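Local coordinates for putative cell adhesion protein (Parabacteroides distasonis, PDB 3LIU) that is a putative fimbrillin of the FimA/Mfa1 family that probably serves as a building block of adhesive pili on the bacterial surface, at residues G182-N187 and S363-G368; H85-A90 and K104-F109. One frame throughout, in Å; residues are numbered along the deposited sequence.

Interaction 1: G182-N187 and S363-G368; sequences GADIGN and SLTIIG
Two neighbouring parallel beta strands, G182-I185 and S363-I366, are joined here by their backbones; the axes of the two short strand segments approach to 4.5 Å. The pairing sets two remote parts of the chain, strands 172-185 and 358-366, side by side. Four hydrogen bonds form the staggered pattern of a parallel pair. L364 N gives its hydrogen to G182 O and I366 N to D184 O, both nearly straight at 174°; the second is short, 2.6 Å from I366 N to D184 O, and lies in the carbonyl plane. In return L364 O and I366 O accept from D184 N and G186 N along more bent lines, each donor standing above the carbonyl plane. The same oxygens also receive CA-H groups, most closely I185 CA at 3.1 Å from I366 O.

Side chains add little across the seam. The small A183, its CB 4.2 Å from L364 CB, shares a face with L364 and I366, whose large apolar side chains suit their buried places: L364 meets V311 and I335, I366 meets Y315, Y333 and F198, and I185 also touches F198. The opposite face bears polar D184, S363 and T365, as suits a surface contact. Past the strand ends, G186 fits because a CB there would crowd T365 CG2; G186 O is hydrogen-bonded to the hydroxyl of S195 and N187 OD1 to its backbone N.

Strand 383-391 continues the sheet beyond S363-I366, bonding S363 and T365 through S386 and S384. D184 CG sits in the crowded position between N and the carbonyl carbon (chi1 54°), leaving D184 OD1 3.3 Å from L364 O, two acceptors that share no hydrogen.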
loop_
_atom_site.group_PDB
_atom_site.type_symbol
_atom_site.label_atom_id
_atom_site.label_comp_id
_atom_site.label_asym_id
_atom_site.label_seq_id
_atom_site.Cartn_x
_atom_site.Cartn_y
_atom_site.Cartn_z
ATOM N N GLY A 182 14.959 3.741 11.969
ATOM C CA GLY A 182 15.838 3.673 13.156
ATOM C C GLY A 182 15.074 3.859 14.448
ATOM O O GLY A 182 13.961 4.359 14.446
ATOM N N ALA A 183 15.668 3.417 15.554
ATOM C CA ALA A 183 15.037 3.551 16.867
ATOM C C ALA A 183 16.085 3.718 17.932
ATOM O O ALA A 183 16.589 2.732 18.443
ATOM C CB ALA A 183 14.192 2.346 17.171
ATOM N N ASP A 184 16.416 4.961 18.272
ATOM C CA ASP A 184 17.395 5.226 19.329
ATOM C C ASP A 184 16.799 6.043 20.477
ATOM O O ASP A 184 15.616 6.309 20.486
ATOM C CB ASP A 184 18.644 5.904 18.749
ATOM C CG ASP A 184 18.320 7.148 17.948
ATOM O OD1 ASP A 184 17.272 7.780 18.216
ATOM O OD2 ASP A 184 19.128 7.490 17.049
ATOM N N ILE A 185 17.643 6.421 21.429
ATOM C CA ILE A 185 17.219 6.993 22.701
ATOM C C ILE A 185 17.545 8.460 22.707
ATOM O O ILE A 185 18.451 8.905 22.008
ATOM C CB ILE A 185 17.933 6.325 23.938
ATOM C CG1 ILE A 185 19.463 6.339 23.783
ATOM C CG2 ILE A 185 17.456 4.910 24.113
ATOM C CD1 ILE A 185 20.246 6.128 25.032
ATOM N N GLY A 186 16.833 9.200 23.542
ATOM C CA GLY A 186 17.167 10.589 23.852
ATOM C C GLY A 186 16.670 10.870 25.254
ATOM O O GLY A 186 16.043 10.014 25.872
ATOM N N ASN A 187 16.947 12.055 25.783
ATOM C CA ASN A 187 16.392 12.429 27.095
ATOM C C ASN A 187 15.247 13.443 27.005
ATOM O O ASN A 187 15.262 14.298 26.111
ATOM C CB ASN A 187 17.511 12.968 27.981
ATOM C CG ASN A 187 18.557 11.903 28.285
ATOM O OD1 ASN A 187 18.215 10.746 28.547
ATOM N ND2 ASN A 187 19.832 12.288 28.247
ATOM N N SER A 363 11.682 7.032 11.861
ATOM C CA SER A 363 12.784 7.058 12.810
ATOM C C SER A 363 12.244 7.451 14.166
ATOM O O SER A 363 11.649 8.526 14.320
ATOM C CB SER A 363 13.845 8.078 12.370
ATOM O OG SER A 363 14.328 7.721 11.093
ATOM N N LEU A 364 12.462 6.584 15.146
ATOM C CA LEU A 364 11.964 6.803 16.493
ATOM C C LEU A 364 13.030 7.292 17.453
ATOM O O LEU A 364 14.179 6.844 17.399
ATOM C CB LEU A 364 11.356 5.503 17.018
ATOM C CG LEU A 364 10.178 4.980 16.218
ATOM C CD1 LEU A 364 9.554 3.741 16.960
ATOM C CD2 LEU A 364 9.171 6.095 15.983
ATOM N N THR A 365 12.659 8.233 18.316
ATOM C CA THR A 365 13.528 8.651 19.411
ATOM C C THR A 365 12.789 8.240 20.673
ATOM O O THR A 365 11.725 8.788 20.979
ATOM C CB THR A 365 13.794 10.167 19.438
ATOM O OG1 THR A 365 14.466 10.552 18.235
ATOM C CG2 THR A 365 14.673 10.577 20.660
ATOM N N ILE A 366 13.329 7.258 21.386
ATOM C CA ILE A 366 12.701 6.769 22.606
ATOM C C ILE A 366 13.254 7.533 23.796
ATOM O O ILE A 366 14.466 7.586 23.988
ATOM C CB ILE A 366 12.930 5.251 22.724
ATOM C CG1 ILE A 366 12.128 4.566 21.604
ATOM C CG2 ILE A 366 12.540 4.743 24.132
ATOM C CD1 ILE A 366 12.646 3.308 21.240
ATOM N N ILE A 367 12.378 8.146 24.588
ATOM C CA ILE A 367 12.801 9.050 25.663
ATOM C C ILE A 367 12.324 8.642 27.070
ATOM O O ILE A 367 12.408 9.417 28.016
ATOM C CB ILE A 367 12.385 10.525 25.355
ATOM C CG1 ILE A 367 10.863 10.689 25.387
ATOM C CG2 ILE A 367 12.972 10.963 23.967
ATOM C CD1 ILE A 367 10.429 12.154 25.541
ATOM N N GLY A 368 11.853 7.410 27.214
ATOM C CA GLY A 368 11.336 6.939 28.495
ATOM C C GLY A 368 10.775 5.553 28.306
ATOM O O GLY A 368 10.808 5.025 27.186
#

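Interaction 2: H85-A90 and K104-F109; sequences HVVVVA and KDITDF
The F109 ring, in the short helix 106-110, is met obliquely by two valines of strand H85-A90: V87 lies against the CD1-CE1 side of the ring, and V89 CG2 is 3.8 Å from F109 CE1. This is a helix laid over one face of a beta sheet, within the FimA family region. The other flat group, the H85 imidazole, turns away from the helix, leaving H85 CB to make the contact, 4.0 Å from I106 CD1.

F109 has CG anti to its backbone N (chi1 -178°), which sends the ring out from the helix to meet V87 tip to tip, while V89 and the ring run alongside each other, pointing in opposite senses. V87 is modelled in two conformers; in the one described, CG1 takes the crowded place between N and the carbonyl carbon (chi1 50°), and this methyl serves both helix residues, with I106 CD1 3.7 Å from V87 CG1. I106 also has its CG1 anti to N, and it reaches F51 of strand 45-52 besides. An alanine in place of F109 would remove the ring that touches V87 and V89 and would probably loosen the seating of the helix on the strand.

Beta-branched valines suit the extended backbone, and alternation turns H85, V87 and V89 to the helix and V86 and V88 the other way, onto L21 of strand 16-24. Neighbouring strands 45-52 and 127-136 hold H85-A90 in place by backbone bonds.

At the start of the helix D105 is the N-cap, a residue whose short carboxylate can bend back to an open N-H. D105 OD2 accepts from D108 N at 3.0 Å, along a line straight at the hydrogen (170°) and from above the carboxylate plane.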
loop_
_atom_site.group_PDB
_atom_site.type_symbol
_atom_site.label_atom_id
_atom_site.label_comp_id
_atom_site.label_asym_id
_atom_site.label_seq_id
_atom_site.Cartn_x
_atom_site.Cartn_y
_atom_site.Cartn_z
ATOM N N HIS A 85 -12.759 3.440 -23.091
ATOM C CA HIS A 85 -12.023 3.699 -21.880
ATOM C C HIS A 85 -11.242 2.428 -21.523
ATOM O O HIS A 85 -11.798 1.343 -21.517
ATOM C CB HIS A 85 -12.961 4.133 -20.780
ATOM C CG HIS A 85 -13.515 5.508 -20.969
ATOM N ND1 HIS A 85 -14.863 5.759 -21.058
ATOM C CD2 HIS A 85 -12.900 6.707 -21.100
ATOM C CE1 HIS A 85 -15.059 7.053 -21.230
ATOM N NE2 HIS A 85 -13.883 7.651 -21.272
ATOM N N VAL A 86 -9.938 2.584 -21.301
ATOM C CA VAL A 86 -9.001 1.474 -21.130
ATOM C C VAL A 86 -8.263 1.664 -19.825
ATOM O O VAL A 86 -7.790 2.750 -19.549
ATOM C CB VAL A 86 -7.985 1.470 -22.268
ATOM C CG1 VAL A 86 -6.977 0.365 -22.117
ATOM C CG2 VAL A 86 -8.705 1.384 -23.618
ATOM N N VAL A 87 -8.173 0.591 -19.046
ATOM C CA VAL A 87 -7.407 0.576 -17.811
ATOM C C VAL A 87 -6.583 -0.722 -17.747
ATOM O O VAL A 87 -7.016 -1.786 -18.194
ATOM C CB VAL A 87 -8.319 0.784 -16.558
ATOM C CG1 VAL A 87 -9.539 -0.159 -16.576
ATOM C CG2 VAL A 87 -7.518 0.630 -15.249
ATOM N N VAL A 88 -5.382 -0.621 -17.207
ATOM C CA VAL A 88 -4.474 -1.726 -17.148
ATOM C C VAL A 88 -4.169 -1.994 -15.695
ATOM O O VAL A 88 -3.842 -1.068 -14.940
ATOM C CB VAL A 88 -3.172 -1.368 -17.881
ATOM C CG1 VAL A 88 -2.161 -2.535 -17.846
ATOM C CG2 VAL A 88 -3.499 -0.953 -19.302
ATOM N N VAL A 89 -4.246 -3.270 -15.318
ATOM C CA VAL A 89 -3.885 -3.729 -14.002
ATOM C C VAL A 89 -2.746 -4.740 -14.104
ATOM O O VAL A 89 -2.848 -5.757 -14.781
ATOM C CB VAL A 89 -5.099 -4.392 -13.263
ATOM C CG1 VAL A 89 -4.630 -4.986 -11.878
ATOM C CG2 VAL A 89 -6.238 -3.371 -13.054
ATOM N N ALA A 90 -1.664 -4.492 -13.395
ATOM C CA ALA A 90 -0.560 -5.462 -13.298
ATOM C C ALA A 90 -0.718 -6.364 -12.096
ATOM O O ALA A 90 -1.077 -5.908 -10.999
ATOM C CB ALA A 90 0.818 -4.737 -13.217
ATOM N N LYS A 104 -18.810 -5.080 -16.261
ATOM C CA LYS A 104 -19.635 -4.657 -17.380
ATOM C C LYS A 104 -19.460 -3.191 -17.746
ATOM O O LYS A 104 -20.073 -2.708 -18.689
ATOM C CB LYS A 104 -21.100 -4.960 -17.077
ATOM C CG LYS A 104 -21.389 -6.432 -17.057
ATOM C CD LYS A 104 -21.025 -7.089 -18.398
ATOM C CE LYS A 104 -21.348 -8.585 -18.390
ATOM N NZ LYS A 104 -20.393 -9.326 -19.252
ATOM N N ASP A 105 -18.594 -2.508 -17.027
ATOM C CA ASP A 105 -18.409 -1.082 -17.156
ATOM C C ASP A 105 -17.159 -0.721 -16.370
ATOM O O ASP A 105 -16.726 -1.465 -15.465
ATOM C CB ASP A 105 -19.587 -0.316 -16.564
ATOM C CG ASP A 105 -19.811 -0.659 -15.100
ATOM O OD1 ASP A 105 -20.355 -1.758 -14.838
ATOM O OD2 ASP A 105 -19.417 0.134 -14.220
ATOM N N ILE A 106 -16.636 0.461 -16.671
ATOM C CA ILE A 106 -15.356 0.889 -16.153
ATOM C C ILE A 106 -15.407 1.062 -14.635
ATOM O O ILE A 106 -14.454 0.689 -13.921
ATOM C CB ILE A 106 -14.888 2.181 -16.922
ATOM C CG1 ILE A 106 -13.417 2.491 -16.644
ATOM C CG2 ILE A 106 -15.772 3.348 -16.618
ATOM C CD1 ILE A 106 -12.493 1.763 -17.555
ATOM N N THR A 107 -16.522 1.569 -14.114
ATOM C CA THR A 107 -16.602 1.777 -12.657
ATOM C C THR A 107 -16.521 0.474 -11.872
ATOM O O THR A 107 -15.747 0.418 -10.929
ATOM C CB THR A 107 -17.853 2.491 -12.231
ATOM O OG1 THR A 107 -17.915 3.720 -12.938
ATOM C CG2 THR A 107 -17.862 2.773 -10.708
ATOM N N ASP A 108 -17.322 -0.544 -12.229
ATOM C CA ASP A 108 -17.220 -1.862 -11.552
ATOM C C ASP A 108 -15.812 -2.443 -11.695
ATOM O O ASP A 108 -15.307 -3.052 -10.764
ATOM C CB ASP A 108 -18.267 -2.878 -12.051
ATOM C CG ASP A 108 -19.692 -2.496 -11.612
ATOM O OD1 ASP A 108 -19.834 -2.322 -10.411
ATOM O OD2 ASP A 108 -20.647 -2.351 -12.430
ATOM N N PHE A 109 -15.168 -2.207 -12.841
ATOM C CA PHE A 109 -13.815 -2.734 -13.049
ATOM C C PHE A 109 -12.881 -2.125 -11.986
ATOM O O PHE A 109 -12.288 -2.839 -11.202
ATOM C CB PHE A 109 -13.362 -2.478 -14.498
ATOM C CG PHE A 109 -11.994 -3.013 -14.833
ATOM C CD1 PHE A 109 -10.851 -2.297 -14.512
ATOM C CD2 PHE A 109 -11.859 -4.183 -15.534
ATOM C CE1 PHE A 109 -9.575 -2.795 -14.812
ATOM C CE2 PHE A 109 -10.626 -4.676 -15.860
ATOM C CZ PHE A 109 -9.469 -3.975 -15.485
#

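In the fold
Interaction 2 comes first along the chain and is local, its segments only 14 residues apart; interaction 1 follows and joins segments separated by 176 residues. Their centres lie 46 Å apart, on opposite sides of the chain's centre, with nearest atoms about 29 Å apart. They are nevertheless linked through paired strands: 82-90 bonds to 127-136, which bonds to 172-185, which in turn runs parallel to 358-366. Strand 172-185 thus connects the helix-covered region near the N-terminal part with the distant end, where the late strand 358-366 is brought back beside it. Such an elongated, strand-rich subunit is consistent with a pilus component.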